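Local structure of NDP-N-acetyl-D-galactosaminuronic acid dehydrogenase (Methanosarcina mazei Go1, 3G79) at residues A[26-39]-A[77-90]. The protein probably oxidises UDP-N-acetyl-D-mannosamine to the corresponding uronic acid, using two molecules of NAD+ and one of water. Residues are numbered along the deposited sequence; the frame is centred on the assembly and turned at random.
Sequences MGYVGIPAAVLFAD and LEELIGKVVKAGKF
Val35 sits at the middle of the contact, between the side chains of helix 77-86 and the ring of Phe90. Its CG2 lies over the centre of that ring, 4.0 Å from the Phe90 centroid and only 6° off the normal, a clean CH-pi contact, and it also reaches Ile81 CG1 and Val84 CG1. The fit of Val35 CG1 against Leu80 is modelled too close to be relied on. Phe90 gets its ring there by pointing CG anti to the backbone N (chi1 173°), and Ala34 CB meets Phe90 CE1 obliquely, at 3.9 Å. One turn on, the small Ala38 lets the chains come close: its CB rests 3.5 Å from Val84 CG2 and 3.8 Å from Phe90 CB. At the other end Leu77 CD2 meets Pro32 CG at 4.2 Å.

The packing gives way to polar contacts at the C-terminal end of helix 30-39. Lys83 is exposed, and its extended chain turns at the last bond to bring NZ onto the syn lone pair of Asp39 OD2, a salt bridge of 2.5 Å. Replacing Asp39 by an alanine would probably leave the Lys83 ammonium without this mate and its chain free to swing into solvent. Lys89 NZ bonds chiefly to Ala40 O, adding a weak hydrogen bond of 2.8 Å to Ala38 O; a water accepts from Lys89 NZ and donates, weakly, to Asp39 O. The turn before it closes helix 77-86 with a Schellman motif at Gly88.

The helix axes cross at 46°, 9.3 Å apart at closest approach. Gly27 and Gly30, where the chain runs into helix 30-39, fit the dinucleotide-binding GxGxxG pattern, and helix 77-86 leads into the edge strand 90-93, as befits the NAD-binding Rossmann domain of UDP-sugar dehydrogenases.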
loop_
_atom_site.group_PDB
_atom_site.type_symbol
_atom_site.label_atom_id
_atom_site.label_comp_id
_atom_site.label_asym_id
_atom_site.label_seq_id
_atom_site.Cartn_x
_atom_site.Cartn_y
_atom_site.Cartn_z
ATOM N N MET A 26 -28.887 -21.520 8.745
ATOM C CA MET A 26 -28.241 -22.326 9.763
ATOM C C MET A 26 -26.944 -23.012 9.247
ATOM O O MET A 26 -26.834 -24.236 9.201
ATOM C CB MET A 26 -29.243 -23.268 10.431
ATOM C CG MET A 26 -30.306 -22.539 11.281
ATOM S SD MET A 26 -29.704 -21.395 12.586
ATOM C CE MET A 26 -30.104 -22.306 13.963
ATOM N N GLY A 27 -25.958 -22.181 8.880
ATOM C CA GLY A 27 -24.691 -22.651 8.299
ATOM C C GLY A 27 -23.464 -22.349 9.147
ATOM O O GLY A 27 -23.579 -22.050 10.345
ATOM N N TYR A 28 -22.276 -22.409 8.541
ATOM C CA TYR A 28 -21.079 -22.221 9.348
ATOM C C TYR A 28 -21.066 -20.884 10.110
ATOM O O TYR A 28 -20.633 -20.868 11.257
ATOM C CB TYR A 28 -19.748 -22.611 8.643
ATOM C CG TYR A 28 -19.313 -21.802 7.432
ATOM C CD1 TYR A 28 -19.654 -22.196 6.129
ATOM C CD2 TYR A 28 -18.508 -20.677 7.580
ATOM C CE1 TYR A 28 -19.248 -21.446 4.997
ATOM C CE2 TYR A 28 -18.084 -19.919 6.457
ATOM C CZ TYR A 28 -18.469 -20.311 5.177
ATOM O OH TYR A 28 -18.052 -19.567 4.095
ATOM N N VAL A 29 -21.624 -19.814 9.524
ATOM C CA VAL A 29 -21.693 -18.466 10.136
ATOM C C VAL A 29 -22.992 -18.112 10.872
ATOM O O VAL A 29 -22.978 -17.385 11.868
ATOM C CB VAL A 29 -21.435 -17.334 9.095
ATOM C CG1 VAL A 29 -19.970 -17.239 8.751
ATOM C CG2 VAL A 29 -22.244 -17.538 7.845
ATOM N N GLY A 30 -24.126 -18.605 10.385
ATOM C CA GLY A 30 -25.390 -18.211 10.971
ATOM C C GLY A 30 -25.623 -18.901 12.304
ATOM O O GLY A 30 -26.328 -18.360 13.176
ATOM N N ILE A 31 -25.056 -20.092 12.489
ATOM C CA ILE A 31 -25.231 -20.768 13.785
ATOM C C ILE A 31 -24.473 -20.020 14.927
ATOM O O ILE A 31 -25.073 -19.713 15.963
ATOM C CB ILE A 31 -24.874 -22.255 13.742
ATOM C CG1 ILE A 31 -25.589 -22.926 12.557
ATOM C CG2 ILE A 31 -25.189 -22.895 15.106
ATOM C CD1 ILE A 31 -25.821 -24.462 12.634
ATOM N N PRO A 32 -23.167 -19.699 14.734
ATOM C CA PRO A 32 -22.459 -18.943 15.799
ATOM C C PRO A 32 -23.149 -17.618 16.064
ATOM O O PRO A 32 -23.481 -17.313 17.215
ATOM C CB PRO A 32 -21.048 -18.727 15.208
ATOM C CG PRO A 32 -20.856 -19.887 14.274
ATOM C CD PRO A 32 -22.251 -20.018 13.621
ATOM N N ALA A 33 -23.400 -16.876 14.985
ATOM C CA ALA A 33 -24.111 -15.602 15.040
ATOM C C ALA A 33 -25.351 -15.701 15.871
ATOM O O ALA A 33 -25.463 -14.989 16.853
ATOM C CB ALA A 33 -24.438 -15.088 13.644
ATOM N N ALA A 34 -26.273 -16.594 15.504
ATOM C CA ALA A 34 -27.572 -16.687 16.165
ATOM C C ALA A 34 -27.327 -16.985 17.607
ATOM O O ALA A 34 -28.037 -16.533 18.498
ATOM C CB ALA A 34 -28.394 -17.795 15.584
ATOM N N VAL A 35 -26.275 -17.730 17.843
ATOM C CA VAL A 35 -26.123 -18.338 19.142
ATOM C C VAL A 35 -25.357 -17.380 20.058
ATOM O O VAL A 35 -25.538 -17.394 21.283
ATOM C CB VAL A 35 -25.548 -19.754 18.927
ATOM C CG1 VAL A 35 -24.486 -20.098 19.880
ATOM C CG2 VAL A 35 -26.693 -20.789 18.852
ATOM N N LEU A 36 -24.573 -16.488 19.442
ATOM C CA LEU A 36 -23.938 -15.405 20.157
ATOM C C LEU A 36 -24.990 -14.375 20.602
ATOM O O LEU A 36 -24.985 -13.937 21.767
ATOM C CB LEU A 36 -22.883 -14.753 19.261
ATOM C CG LEU A 36 -21.374 -14.979 19.407
ATOM C CD1 LEU A 36 -21.005 -16.002 20.437
ATOM C CD2 LEU A 36 -20.776 -15.345 18.072
ATOM N N PHE A 37 -25.902 -14.017 19.690
ATOM C CA PHE A 37 -27.023 -13.140 20.026
ATOM C C PHE A 37 -27.795 -13.709 21.219
ATOM O O PHE A 37 -28.108 -12.978 22.149
ATOM C CB PHE A 37 -28.021 -13.033 18.870
ATOM C CG PHE A 37 -27.564 -12.200 17.698
ATOM C CD1 PHE A 37 -26.922 -10.969 17.884
ATOM C CD2 PHE A 37 -27.860 -12.625 16.389
ATOM C CE1 PHE A 37 -26.530 -10.199 16.770
ATOM C CE2 PHE A 37 -27.493 -11.866 15.277
ATOM C CZ PHE A 37 -26.805 -10.653 15.464
ATOM N N ALA A 38 -28.094 -15.011 21.199
ATOM C CA ALA A 38 -28.945 -15.583 22.230
ATOM C C ALA A 38 -28.240 -15.610 23.614
ATOM O O ALA A 38 -28.886 -15.530 24.656
ATOM C CB ALA A 38 -29.491 -16.986 21.805
ATOM N N ASP A 39 -26.909 -15.673 23.611
ATOM C CA ASP A 39 -26.139 -15.651 24.865
ATOM C C ASP A 39 -26.020 -14.238 25.452
ATOM O O ASP A 39 -25.708 -14.084 26.611
ATOM C CB ASP A 39 -24.724 -16.244 24.663
ATOM C CG ASP A 39 -24.008 -16.492 25.983
ATOM O OD1 ASP A 39 -22.809 -16.097 26.102
ATOM O OD2 ASP A 39 -24.666 -17.055 26.914
ATOM N N LEU A 77 -18.418 -23.880 20.348
ATOM C CA LEU A 77 -19.647 -23.786 19.563
ATOM C C LEU A 77 -20.729 -24.676 20.142
ATOM O O LEU A 77 -21.749 -24.171 20.595
ATOM C CB LEU A 77 -19.443 -24.038 18.064
ATOM C CG LEU A 77 -20.735 -23.822 17.238
ATOM C CD1 LEU A 77 -21.518 -22.555 17.639
ATOM C CD2 LEU A 77 -20.482 -23.807 15.743
ATOM N N GLU A 78 -20.491 -25.977 20.179
ATOM C CA GLU A 78 -21.452 -26.918 20.761
ATOM C C GLU A 78 -21.835 -26.579 22.217
ATOM O O GLU A 78 -22.972 -26.830 22.648
ATOM C CB GLU A 78 -20.927 -28.352 20.643
ATOM C CG GLU A 78 -21.942 -29.401 21.069
ATOM C CD GLU A 78 -22.059 -30.583 20.095
ATOM O OE1 GLU A 78 -21.512 -30.522 18.956
ATOM O OE2 GLU A 78 -22.721 -31.563 20.483
ATOM N N GLU A 79 -20.893 -26.005 22.971
ATOM C CA GLU A 79 -21.158 -25.653 24.379
ATOM C C GLU A 79 -22.016 -24.378 24.457
ATOM O O GLU A 79 -22.897 -24.261 25.304
ATOM C CB GLU A 79 -19.856 -25.502 25.180
ATOM C CG GLU A 79 -19.021 -26.802 25.300
ATOM C CD GLU A 79 -18.041 -27.047 24.116
ATOM O OE1 GLU A 79 -17.091 -27.846 24.307
ATOM O OE2 GLU A 79 -18.217 -26.462 23.010
ATOM N N LEU A 80 -21.752 -23.448 23.546
ATOM C CA LEU A 80 -22.555 -22.255 23.413
ATOM C C LEU A 80 -24.027 -22.612 23.086
ATOM O O LEU A 80 -24.930 -22.160 23.781
ATOM C CB LEU A 80 -21.937 -21.320 22.373
ATOM C CG LEU A 80 -22.548 -19.918 22.273
ATOM C CD1 LEU A 80 -22.761 -19.284 23.640
ATOM C CD2 LEU A 80 -21.722 -19.010 21.353
ATOM N N ILE A 81 -24.241 -23.447 22.061
ATOM C CA ILE A 81 -25.569 -23.955 21.697
ATOM C C ILE A 81 -26.218 -24.614 22.908
ATOM O O ILE A 81 -27.374 -24.331 23.248
ATOM C CB ILE A 81 -25.477 -24.984 20.575
ATOM C CG1 ILE A 81 -24.799 -24.381 19.311
ATOM C CG2 ILE A 81 -26.865 -25.545 20.285
ATOM C CD1 ILE A 81 -24.137 -25.387 18.407
ATOM N N GLY A 82 -25.462 -25.454 23.601
ATOM C CA GLY A 82 -26.010 -26.178 24.756
ATOM C C GLY A 82 -26.541 -25.240 25.822
ATOM O O GLY A 82 -27.618 -25.465 26.386
ATOM N N LYS A 83 -25.797 -24.159 26.036
ATOM C CA LYS A 83 -26.011 -23.225 27.129
ATOM C C LYS A 83 -27.259 -22.424 26.826
ATOM O O LYS A 83 -28.185 -22.350 27.644
ATOM C CB LYS A 83 -24.773 -22.298 27.247
ATOM C CG LYS A 83 -24.909 -21.059 28.134
ATOM C CD LYS A 83 -23.595 -20.241 28.046
ATOM C CE LYS A 83 -23.433 -19.218 29.211
ATOM N NZ LYS A 83 -24.325 -17.979 29.212
ATOM N N VAL A 84 -27.267 -21.867 25.621
ATOM C CA VAL A 84 -28.326 -21.035 25.094
ATOM C C VAL A 84 -29.663 -21.819 24.948
ATOM O O VAL A 84 -30.754 -21.328 25.320
ATOM C CB VAL A 84 -27.755 -20.411 23.771
ATOM C CG1 VAL A 84 -28.528 -20.793 22.545
ATOM C CG2 VAL A 84 -27.523 -18.909 23.893
ATOM N N VAL A 85 -29.569 -23.057 24.449
ATOM C CA VAL A 85 -30.732 -23.929 24.340
ATOM C C VAL A 85 -31.241 -24.262 25.750
ATOM O O VAL A 85 -32.446 -24.155 26.037
ATOM C CB VAL A 85 -30.416 -25.186 23.493
ATOM C CG1 VAL A 85 -31.527 -26.233 23.584
ATOM C CG2 VAL A 85 -30.171 -24.788 22.047
ATOM N N LYS A 86 -30.323 -24.597 26.652
ATOM C CA LYS A 86 -30.723 -24.966 28.022
ATOM C C LYS A 86 -31.432 -23.796 28.732
ATOM O O LYS A 86 -32.344 -24.015 29.542
ATOM C CB LYS A 86 -29.509 -25.459 28.825
ATOM C CG LYS A 86 -29.680 -25.525 30.336
ATOM C CD LYS A 86 -28.311 -25.660 31.003
ATOM C CE LYS A 86 -28.412 -25.940 32.521
ATOM N NZ LYS A 86 -29.138 -27.209 32.889
ATOM N N ALA A 87 -31.000 -22.568 28.427
ATOM C CA ALA A 87 -31.557 -21.362 29.026
ATOM C C ALA A 87 -32.818 -20.899 28.290
ATOM O O ALA A 87 -33.381 -19.829 28.584
ATOM C CB ALA A 87 -30.514 -20.244 29.026
ATOM N N GLY A 88 -33.259 -21.702 27.330
ATOM C CA GLY A 88 -34.400 -21.359 26.496
ATOM C C GLY A 88 -34.319 -20.043 25.747
ATOM O O GLY A 88 -35.351 -19.409 25.553
ATOM N N LYS A 89 -33.115 -19.640 25.326
ATOM C CA LYS A 89 -32.935 -18.386 24.567
ATOM C C LYS A 89 -32.737 -18.599 23.043
ATOM O O LYS A 89 -32.572 -17.634 22.254
ATOM C CB LYS A 89 -31.749 -17.578 25.125
ATOM C CG LYS A 89 -31.999 -17.022 26.513
ATOM C CD LYS A 89 -30.868 -16.187 26.953
ATOM C CE LYS A 89 -31.065 -14.757 26.516
ATOM N NZ LYS A 89 -29.819 -13.968 26.765
ATOM N N PHE A 90 -32.712 -19.858 22.642
ATOM C CA PHE A 90 -32.528 -20.179 21.251
ATOM C C PHE A 90 -33.345 -21.404 20.859
ATOM O O PHE A 90 -33.480 -22.348 21.630
ATOM C CB PHE A 90 -31.055 -20.391 20.948
ATOM C CG PHE A 90 -30.796 -20.888 19.563
ATOM C CD1 PHE A 90 -30.896 -20.037 18.465
ATOM C CD2 PHE A 90 -30.477 -22.220 19.336
ATOM C CE1 PHE A 90 -30.671 -20.489 17.191
ATOM C CE2 PHE A 90 -30.232 -22.670 18.025
ATOM C CZ PHE A 90 -30.339 -21.794 16.971
HETATM O O HOH W 1 -28.086 -15.010 28.884
#